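Local structure of NleG5-1 effector (Enterobacteria phage YYZ-2008, 5VGC) at residues Ile28-Glu36 against Ile48-Phe57; Gln38-Ser47 against Phe57-Gly65. The protein probably acts as a ubiquitin-protein transferase, an effector with a RING-like family region, and binds calcium ions. The protein carries 1 engineered substitution. One frame throughout, in Å; residues are numbered along the deposited sequence.

Contact 1: residues Ile28-Glu36 against Ile48-Phe57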
loop_
_atom_site.group_PDB
_atom_site.type_symbol
_atom_site.label_atom_id
_atom_site.label_comp_id
_atom_site.label_asym_id
_atom_site.label_seq_id
_atom_site.Cartn_x
_atom_site.Cartn_y
_atom_site.Cartn_z
ATOM N N ILE A 28 -29.517 13.118 -11.024
ATOM C CA ILE A 28 -28.955 13.406 -9.685
ATOM C C ILE A 28 -27.434 13.568 -9.797
ATOM O O ILE A 28 -26.876 14.546 -9.275
ATOM C CB ILE A 28 -29.261 12.336 -8.610
ATOM C CG1 ILE A 28 -30.769 12.082 -8.460
ATOM C CG2 ILE A 28 -28.700 12.777 -7.259
ATOM C CD1 ILE A 28 -31.109 10.796 -7.735
ATOM N N ARG A 29 -26.776 12.619 -10.479
ATOM C CA ARG A 29 -25.317 12.685 -10.682
ATOM C C ARG A 29 -24.884 13.973 -11.414
ATOM O O ARG A 29 -23.853 14.569 -11.076
ATOM C CB ARG A 29 -24.774 11.487 -11.458
ATOM C CG ARG A 29 -25.057 10.098 -10.907
ATOM C CD ARG A 29 -24.135 9.090 -11.596
ATOM N NE ARG A 29 -24.689 7.739 -11.777
ATOM C CZ ARG A 29 -24.907 6.854 -10.808
ATOM N NH1 ARG A 29 -25.410 5.660 -11.108
ATOM N NH2 ARG A 29 -24.638 7.150 -9.542
ATOM N N ASN A 30 -25.670 14.392 -12.412
ATOM C CA ASN A 30 -25.426 15.668 -13.109
ATOM C C ASN A 30 -25.541 16.862 -12.146
ATOM O O ASN A 30 -24.605 17.674 -12.042
ATOM C CB ASN A 30 -26.391 15.850 -14.290
ATOM C CG ASN A 30 -26.164 14.833 -15.414
ATOM O OD1 ASN A 30 -25.213 14.046 -15.395
ATOM N ND2 ASN A 30 -27.054 14.849 -16.403
ATOM N N GLN A 31 -26.673 16.958 -11.440
ATOM C CA GLN A 31 -26.886 18.046 -10.458
ATOM C C GLN A 31 -25.780 18.152 -9.387
ATOM O O GLN A 31 -25.427 19.260 -8.970
ATOM C CB GLN A 31 -28.279 17.953 -9.810
ATOM C CG GLN A 31 -29.406 18.480 -10.702
ATOM C CD GLN A 31 -29.708 19.966 -10.482
ATOM O OE1 GLN A 31 -29.819 20.420 -9.342
ATOM N NE2 GLN A 31 -29.847 20.726 -11.574
ATOM N N THR A 32 -25.231 17.012 -8.960
ATOM C CA THR A 32 -24.049 17.008 -8.077
ATOM C C THR A 32 -22.781 17.415 -8.817
ATOM O O THR A 32 -22.031 18.259 -8.335
ATOM C CB THR A 32 -23.783 15.629 -7.457
ATOM O OG1 THR A 32 -23.573 14.671 -8.497
ATOM C CG2 THR A 32 -24.939 15.186 -6.597
ATOM N N ILE A 33 -22.552 16.798 -9.982
ATOM C CA ILE A 33 -21.393 17.133 -10.838
ATOM C C ILE A 33 -21.325 18.645 -11.152
ATOM O O ILE A 33 -20.226 19.185 -11.292
ATOM C CB ILE A 33 -21.336 16.243 -12.126
ATOM C CG1 ILE A 33 -20.790 14.847 -11.783
ATOM C CG2 ILE A 33 -20.457 16.847 -13.222
ATOM C CD1 ILE A 33 -20.844 13.853 -12.925
ATOM N N ARG A 34 -22.477 19.318 -11.251
ATOM C CA ARG A 34 -22.479 20.792 -11.336
ATOM C C ARG A 34 -21.949 21.426 -10.040
ATOM O O ARG A 34 -20.946 22.137 -10.054
ATOM C CB ARG A 34 -23.876 21.350 -11.666
ATOM C CG ARG A 34 -24.420 21.046 -13.065
ATOM C CD ARG A 34 -23.438 21.309 -14.206
ATOM N NE ARG A 34 -22.802 22.627 -14.133
ATOM C CZ ARG A 34 -21.751 23.015 -14.862
ATOM N NH1 ARG A 34 -21.258 24.242 -14.704
ATOM N NH2 ARG A 34 -21.179 22.203 -15.754
ATOM N N GLY A 35 -22.624 21.155 -8.929
ATOM C CA GLY A 35 -22.210 21.668 -7.618
ATOM C C GLY A 35 -22.690 20.770 -6.498
ATOM O O GLY A 35 -21.898 20.066 -5.869
ATOM N N GLU A 36 -23.997 20.813 -6.260
ATOM C CA GLU A 36 -24.678 19.914 -5.328
ATOM C C GLU A 36 -26.058 19.623 -5.885
ATOM O O GLU A 36 -26.597 20.440 -6.629
ATOM C CB GLU A 36 -24.790 20.526 -3.919
ATOM C CG GLU A 36 -25.856 21.608 -3.722
ATOM C CD GLU A 36 -26.138 21.874 -2.253
ATOM O OE1 GLU A 36 -25.156 21.896 -1.481
ATOM O OE2 GLU A 36 -27.325 22.047 -1.870
ATOM N N ILE A 48 -27.005 16.191 -1.828
ATOM C CA ILE A 48 -25.990 15.259 -2.295
ATOM C C ILE A 48 -24.848 16.066 -2.909
ATOM O O ILE A 48 -25.069 16.850 -3.853
ATOM C CB ILE A 48 -26.550 14.278 -3.344
ATOM C CG1 ILE A 48 -27.854 13.627 -2.861
ATOM C CG2 ILE A 48 -25.537 13.202 -3.681
ATOM C CD1 ILE A 48 -27.837 13.058 -1.457
ATOM N N ARG A 49 -23.643 15.868 -2.372
ATOM C CA ARG A 49 -22.405 16.420 -2.936
ATOM C C ARG A 49 -21.504 15.280 -3.424
ATOM O O ARG A 49 -21.550 14.163 -2.865
ATOM C CB ARG A 49 -21.654 17.246 -1.893
ATOM C CG ARG A 49 -22.380 18.516 -1.481
ATOM C CD ARG A 49 -21.900 19.074 -0.148
ATOM N NE ARG A 49 -22.948 19.849 0.519
ATOM C CZ ARG A 49 -22.917 20.250 1.792
ATOM N NH1 ARG A 49 -21.883 19.962 2.581
ATOM N NH2 ARG A 49 -23.938 20.947 2.287
ATOM N N PRO A 50 -20.698 15.553 -4.466
ATOM C CA PRO A 50 -19.778 14.548 -4.977
ATOM C C PRO A 50 -18.598 14.407 -4.022
ATOM O O PRO A 50 -18.073 15.410 -3.539
ATOM C CB PRO A 50 -19.319 15.144 -6.318
ATOM C CG PRO A 50 -19.365 16.614 -6.098
ATOM C CD PRO A 50 -20.543 16.835 -5.180
ATOM N N MET A 51 -18.190 13.175 -3.750
ATOM C CA MET A 51 -17.074 12.930 -2.838
ATOM C C MET A 51 -15.763 13.213 -3.532
ATOM O O MET A 51 -15.709 13.396 -4.750
ATOM C CB MET A 51 -17.096 11.495 -2.315
ATOM C CG MET A 51 -18.281 11.217 -1.389
ATOM S SD MET A 51 -18.184 9.592 -0.620
ATOM C CE MET A 51 -16.939 9.961 0.630
ATOM N N GLN A 52 -14.701 13.236 -2.736
ATOM C CA GLN A 52 -13.364 13.552 -3.220
ATOM C C GLN A 52 -12.922 12.512 -4.257
ATOM O O GLN A 52 -12.175 12.829 -5.177
ATOM C CB GLN A 52 -12.341 13.651 -2.071
ATOM C CG GLN A 52 -12.718 14.624 -0.947
ATOM C CD GLN A 52 -13.641 14.026 0.122
ATOM O OE1 GLN A 52 -14.582 13.270 -0.186
ATOM N NE2 GLN A 52 -13.380 14.369 1.380
ATOM N N VAL A 53 -13.397 11.274 -4.097
ATOM C CA VAL A 53 -13.144 10.205 -5.056
ATOM C C VAL A 53 -14.172 10.294 -6.174
ATOM O O VAL A 53 -15.346 10.598 -5.927
ATOM C CB VAL A 53 -13.265 8.805 -4.409
ATOM C CG1 VAL A 53 -12.857 7.711 -5.392
ATOM C CG2 VAL A 53 -12.404 8.710 -3.155
ATOM N N ASN A 54 -13.723 10.007 -7.393
ATOM C CA ASN A 54 -14.579 10.098 -8.573
ATOM C C ASN A 54 -15.619 8.977 -8.549
ATOM O O ASN A 54 -15.282 7.822 -8.284
ATOM C CB ASN A 54 -13.754 10.021 -9.871
ATOM C CG ASN A 54 -12.720 11.140 -9.996
ATOM O OD1 ASN A 54 -12.904 12.245 -9.480
ATOM N ND2 ASN A 54 -11.627 10.851 -10.689
ATOM N N GLY A 55 -16.873 9.332 -8.823
ATOM C CA GLY A 55 -17.965 8.375 -8.938
ATOM C C GLY A 55 -18.746 8.084 -7.666
ATOM O O GLY A 55 -19.694 7.288 -7.695
ATOM N N TYR A 56 -18.368 8.717 -6.556
ATOM C CA TYR A 56 -19.034 8.486 -5.278
ATOM C C TYR A 56 -19.659 9.763 -4.760
ATOM O O TYR A 56 -19.151 10.859 -5.002
ATOM C CB TYR A 56 -18.069 7.917 -4.246
ATOM C CG TYR A 56 -17.526 6.562 -4.625
ATOM C CD1 TYR A 56 -18.126 5.388 -4.181
ATOM C CD2 TYR A 56 -16.404 6.457 -5.427
ATOM C CE1 TYR A 56 -17.620 4.158 -4.528
ATOM C CE2 TYR A 56 -15.888 5.223 -5.782
ATOM C CZ TYR A 56 -16.500 4.081 -5.332
ATOM O OH TYR A 56 -15.976 2.868 -5.686
ATOM N N PHE A 57 -20.762 9.603 -4.043
ATOM C CA PHE A 57 -21.618 10.702 -3.646
ATOM C C PHE A 57 -21.936 10.592 -2.166
ATOM O O PHE A 57 -22.006 9.496 -1.604
ATOM C CB PHE A 57 -22.902 10.706 -4.485
ATOM C CG PHE A 57 -22.649 10.733 -5.959
ATOM C CD1 PHE A 57 -22.414 11.933 -6.621
ATOM C CD2 PHE A 57 -22.626 9.556 -6.683
ATOM C CE1 PHE A 57 -22.171 11.949 -7.990
ATOM C CE2 PHE A 57 -22.381 9.565 -8.050
ATOM C CZ PHE A 57 -22.156 10.760 -8.709
#
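F57 presents its ring obliquely to the helix ending at R34, where R29 and T32, one turn apart, receive it. R29 meets the ring with its CB, CG and CD and again with NH2: CG lies 3.7 Å from F57 CZ, and beyond the bend at chi3 its NH2 comes to 3.6 Å from F57 CE2. The guanidinium plane is turned only 23° from the ring plane, yet CE2 meets the guanidinium at its edge, so the two groups are not stacked. NH2 is held by a hydrogen bond to L85 O, which fixes where the guanidinium ends. T32 divides its two branches. With chi1 59°, OG1 sits between the backbone N and the carbonyl carbon and turns back to R29 O, donating a hydrogen bond of 2.6 Å from above the carbonyl plane; I33 N reaches the same oxygen from the same face. CG2 is thereby directed at the strand, 3.6 Å from I48 CG2.

This is a helix laid on the face of an antiparallel three-stranded sheet, the axes of 28-34 and 48-50 passing 7.1 Å apart at 65°. The chain leaves the helix at G35 and comes beside the middle strand, E36 CA lying 4.8 Å from R49 CA. P50 sits at the helix exit, its CD 3.6 Å from G35 O and its ring also near T32 O.

E36 and R49 run side by side in the same direction. The extended E36 chain brings OE1 to the edge of the guanidinium, 3.6 Å from R49 NE, a long salt bridge; its OE2 accepts from Q38 NE2. Beyond P50, a type II turn from V53 to Y56 leads back to F57, and Y56 OH hydrogen-bonds to L110 O of the second subunit.

Contact 2: residues Gln38-Ser47 against Phe57-Gly65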
loop_
_atom_site.group_PDB
_atom_site.type_symbol
_atom_site.label_atom_id
_atom_site.label_comp_id
_atom_site.label_asym_id
_atom_site.label_seq_id
_atom_site.Cartn_x
_atom_site.Cartn_y
_atom_site.Cartn_z
ATOM N N GLN A 38 -29.980 18.957 -4.792
ATOM C CA GLN A 38 -30.989 19.049 -3.729
ATOM C C GLN A 38 -32.118 18.064 -4.022
ATOM O O GLN A 38 -32.901 18.268 -4.956
ATOM C CB GLN A 38 -31.534 20.481 -3.579
ATOM C CG GLN A 38 -30.720 21.373 -2.640
ATOM C CD GLN A 38 -30.930 21.063 -1.159
ATOM O OE1 GLN A 38 -31.998 20.606 -0.738
ATOM N NE2 GLN A 38 -29.904 21.320 -0.362
ATOM N N ILE A 39 -32.184 17.002 -3.218
ATOM C CA ILE A 39 -33.221 15.981 -3.328
ATOM C C ILE A 39 -34.333 16.251 -2.307
ATOM O O ILE A 39 -34.054 16.595 -1.149
ATOM C CB ILE A 39 -32.621 14.554 -3.180
ATOM C CG1 ILE A 39 -31.884 14.175 -4.471
ATOM C CG2 ILE A 39 -33.703 13.510 -2.869
ATOM C CD1 ILE A 39 -31.064 12.907 -4.386
ATOM N N ARG A 40 -35.583 16.100 -2.760
ATOM C CA ARG A 40 -36.774 16.162 -1.903
ATOM C C ARG A 40 -37.246 14.751 -1.564
ATOM O O ARG A 40 -37.411 13.922 -2.458
ATOM C CB ARG A 40 -37.914 16.905 -2.613
ATOM C CG ARG A 40 -39.048 17.341 -1.693
ATOM C CD ARG A 40 -40.180 18.003 -2.468
ATOM N NE ARG A 40 -39.729 19.183 -3.208
ATOM C CZ ARG A 40 -39.462 20.377 -2.675
ATOM N NH1 ARG A 40 -39.588 20.600 -1.366
ATOM N NH2 ARG A 40 -39.058 21.370 -3.464
ATOM N N LEU A 41 -37.471 14.489 -0.279
ATOM C CA LEU A 41 -38.026 13.204 0.176
ATOM C C LEU A 41 -39.056 13.478 1.243
ATOM O O LEU A 41 -38.739 14.098 2.253
ATOM C CB LEU A 41 -36.920 12.308 0.742
ATOM C CG LEU A 41 -36.203 11.393 -0.241
ATOM C CD1 LEU A 41 -34.946 10.874 0.426
ATOM C CD2 LEU A 41 -37.105 10.239 -0.650
ATOM N N GLY A 42 -40.283 13.009 1.025
ATOM C CA GLY A 42 -41.440 13.496 1.775
ATOM C C GLY A 42 -41.532 14.984 1.487
ATOM O O GLY A 42 -41.652 15.383 0.325
ATOM N N GLU A 43 -41.467 15.791 2.537
ATOM C CA GLU A 43 -41.168 17.214 2.405
ATOM C C GLU A 43 -39.963 17.510 3.308
ATOM O O GLU A 43 -40.020 18.352 4.208
ATOM C CB GLU A 43 -42.395 18.080 2.732
ATOM C CG GLU A 43 -43.535 17.930 1.720
ATOM C CD GLU A 43 -44.371 19.187 1.517
ATOM O OE1 GLU A 43 -43.832 20.312 1.589
ATOM O OE2 GLU A 43 -45.589 19.049 1.268
ATOM N N LEU A 44 -38.875 16.781 3.042
ATOM C CA LEU A 44 -37.583 16.942 3.724
ATOM C C LEU A 44 -36.496 17.171 2.672
ATOM O O LEU A 44 -36.508 16.533 1.605
ATOM C CB LEU A 44 -37.206 15.709 4.564
ATOM C CG LEU A 44 -38.021 15.320 5.802
ATOM C CD1 LEU A 44 -39.288 14.581 5.406
ATOM C CD2 LEU A 44 -37.185 14.468 6.752
ATOM N N MET A 45 -35.562 18.068 2.990
ATOM C CA MET A 45 -34.436 18.412 2.115
ATOM C C MET A 45 -33.244 17.501 2.416
ATOM O O MET A 45 -32.911 17.289 3.587
ATOM C CB MET A 45 -33.984 19.866 2.367
ATOM C CG MET A 45 -35.028 20.966 2.187
ATOM S SD MET A 45 -34.605 22.524 3.020
ATOM C CE MET A 45 -33.049 22.979 2.248
ATOM N N VAL A 46 -32.614 16.963 1.369
ATOM C CA VAL A 46 -31.296 16.305 1.489
ATOM C C VAL A 46 -30.377 16.789 0.370
ATOM O O VAL A 46 -30.806 16.922 -0.784
ATOM C CB VAL A 46 -31.356 14.748 1.479
ATOM C CG1 VAL A 46 -31.692 14.207 2.858
ATOM C CG2 VAL A 46 -32.344 14.227 0.459
ATOM N N SER A 47 -29.117 17.054 0.721
ATOM C CA SER A 47 -28.146 17.604 -0.224
ATOM C C SER A 47 -27.099 16.550 -0.552
ATOM O O SER A 47 -26.394 16.071 0.343
ATOM C CB SER A 47 -27.473 18.847 0.368
ATOM O OG SER A 47 -26.626 19.463 -0.596
ATOM N N PHE A 57 -20.762 9.603 -4.043
ATOM C CA PHE A 57 -21.618 10.702 -3.646
ATOM C C PHE A 57 -21.936 10.592 -2.166
ATOM O O PHE A 57 -22.006 9.496 -1.604
ATOM C CB PHE A 57 -22.902 10.706 -4.485
ATOM C CG PHE A 57 -22.649 10.733 -5.959
ATOM C CD1 PHE A 57 -22.414 11.933 -6.621
ATOM C CD2 PHE A 57 -22.626 9.556 -6.683
ATOM C CE1 PHE A 57 -22.171 11.949 -7.990
ATOM C CE2 PHE A 57 -22.381 9.565 -8.050
ATOM C CZ PHE A 57 -22.156 10.760 -8.709
ATOM N N MET A 58 -22.141 11.753 -1.556
ATOM C CA MET A 58 -22.235 11.880 -0.115
ATOM C C MET A 58 -23.402 12.789 0.188
ATOM O O MET A 58 -23.520 13.868 -0.415
ATOM C CB MET A 58 -20.897 12.445 0.409
ATOM C CG MET A 58 -20.885 13.220 1.716
ATOM S SD MET A 58 -19.183 13.717 2.109
ATOM C CE MET A 58 -18.704 14.744 0.715
ATOM N N GLY A 59 -24.253 12.350 1.112
ATOM C CA GLY A 59 -25.494 13.044 1.415
ATOM C C GLY A 59 -25.471 13.697 2.774
ATOM O O GLY A 59 -24.953 13.114 3.727
ATOM N N SER A 60 -26.034 14.903 2.865
ATOM C CA SER A 60 -26.214 15.589 4.147
ATOM C C SER A 60 -27.661 16.028 4.302
ATOM O O SER A 60 -28.352 16.278 3.304
ATOM C CB SER A 60 -25.270 16.791 4.263
ATOM O OG SER A 60 -25.525 17.755 3.252
ATOM N N LEU A 61 -28.104 16.116 5.557
ATOM C CA LEU A 61 -29.477 16.477 5.892
ATOM C C LEU A 61 -29.566 17.930 6.381
ATOM O O LEU A 61 -29.314 18.216 7.549
ATOM C CB LEU A 61 -30.014 15.516 6.959
ATOM C CG LEU A 61 -31.517 15.546 7.251
ATOM C CD1 LEU A 61 -32.328 15.011 6.085
ATOM C CD2 LEU A 61 -31.838 14.752 8.511
ATOM N N ASN A 62 -29.928 18.845 5.480
ATOM C CA ASN A 62 -30.206 20.245 5.835
ATOM C C ASN A 62 -31.480 20.297 6.697
ATOM O O ASN A 62 -32.588 20.465 6.177
ATOM C CB ASN A 62 -30.382 21.131 4.579
ATOM C CG ASN A 62 -29.075 21.417 3.846
ATOM O OD1 ASN A 62 -28.979 21.210 2.635
ATOM N ND2 ASN A 62 -28.069 21.901 4.572
ATOM N N GLN A 63 -31.298 20.144 8.009
ATOM C CA GLN A 63 -32.404 20.063 8.971
ATOM C C GLN A 63 -32.175 21.008 10.141
ATOM O O GLN A 63 -31.044 21.428 10.387
ATOM C CB GLN A 63 -32.557 18.639 9.505
ATOM C CG GLN A 63 -31.286 18.042 10.121
ATOM C CD GLN A 63 -31.524 17.218 11.382
ATOM O OE1 GLN A 63 -30.876 16.191 11.586
ATOM N NE2 GLN A 63 -32.443 17.668 12.235
ATOM N N ASP A 64 -33.257 21.337 10.851
ATOM C CA ASP A 64 -33.206 22.209 12.034
ATOM C C ASP A 64 -34.337 21.886 13.012
ATOM O O ASP A 64 -35.509 22.075 12.686
ATOM C CB ASP A 64 -33.274 23.688 11.621
ATOM C CG ASP A 64 -31.897 24.307 11.417
ATOM O OD1 ASP A 64 -31.234 24.639 12.424
ATOM O OD2 ASP A 64 -31.477 24.463 10.252
ATOM N N GLY A 65 -33.969 21.396 14.198
ATOM C CA GLY A 65 -34.913 21.143 15.294
ATOM C C GLY A 65 -36.011 20.118 15.039
ATOM O O GLY A 65 -37.073 20.192 15.668
#
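The carboxamides of Q38 and N62 meet nearly coplanar, their planes 19° apart although the side chains cross at about a right angle. Q38 NE2 donates to N62 OD1 at 3.1 Å, a moderately bent bond in which OD1 lies in the Q38 amide plane while NE2 is slightly tilted from the plane of the N62 carbonyl. NE2 has a second acceptor outside these segments. On one side of the N62 plane S47 CB approaches OD1 obliquely at 3.6 Å; on the other side M45 folds its methyl CE over the base of the group, 4.0 Å from N62 CB.

Beneath this bridge between side chains is one hydrogen-bonded antiparallel pair, S47 with S60. Its evidence is reciprocal: S47 N to S60 O and S60 N to S47 O both measure 2.8 Å. S60 OG adds a weak bond to S47 O, and G59 CA approaches that carbonyl, so beside its one strong bond, from S60 N, S47 O has a weak hydroxyl bond and a CA-H...O contact. The strand axes run at 145°. Beyond this pair, toward N62, no further backbone bond joins the two segments; N62 is the centre of an inverse gamma turn.

L61 follows the last paired residue. Its CG is anti to the backbone N (chi1 -168°), and CD1 returns toward the partner strand to lie 3.4 Å from V46 CG1.

The pair is part of the beta hairpin 44-50/57-60, with strand 37-41 completing a meander through its own hairpin to 44-47 (I39 and V46 exchange backbone bonds). V46 packs on I78 and L41 on Y77 and I81 of helix 68-85, whose E82 accepts from G59 N, while I39 meets I28 of helix 22-34.

Contacts 1 and 2 have centres 15 Å apart and belong to the same three-stranded antiparallel sheet. Their segments alternate along the chain: 28-36, 38-47, 48-57, then 57-65. Strand 44-50 serves both, its first part pairing with 57-60 in contact 2 and its end meeting helix 22-34 in contact 1; F57 is common to the two. A backbone pair, R49 N to M58 O at 2.8 Å and probably a hydrogen bond, carries the hairpin ladder from one contact into the other, and I48 CG1 packs on I39 CD1. Together they assemble a compact helix-and-sheet unit near the N-terminus, away from the calcium sites.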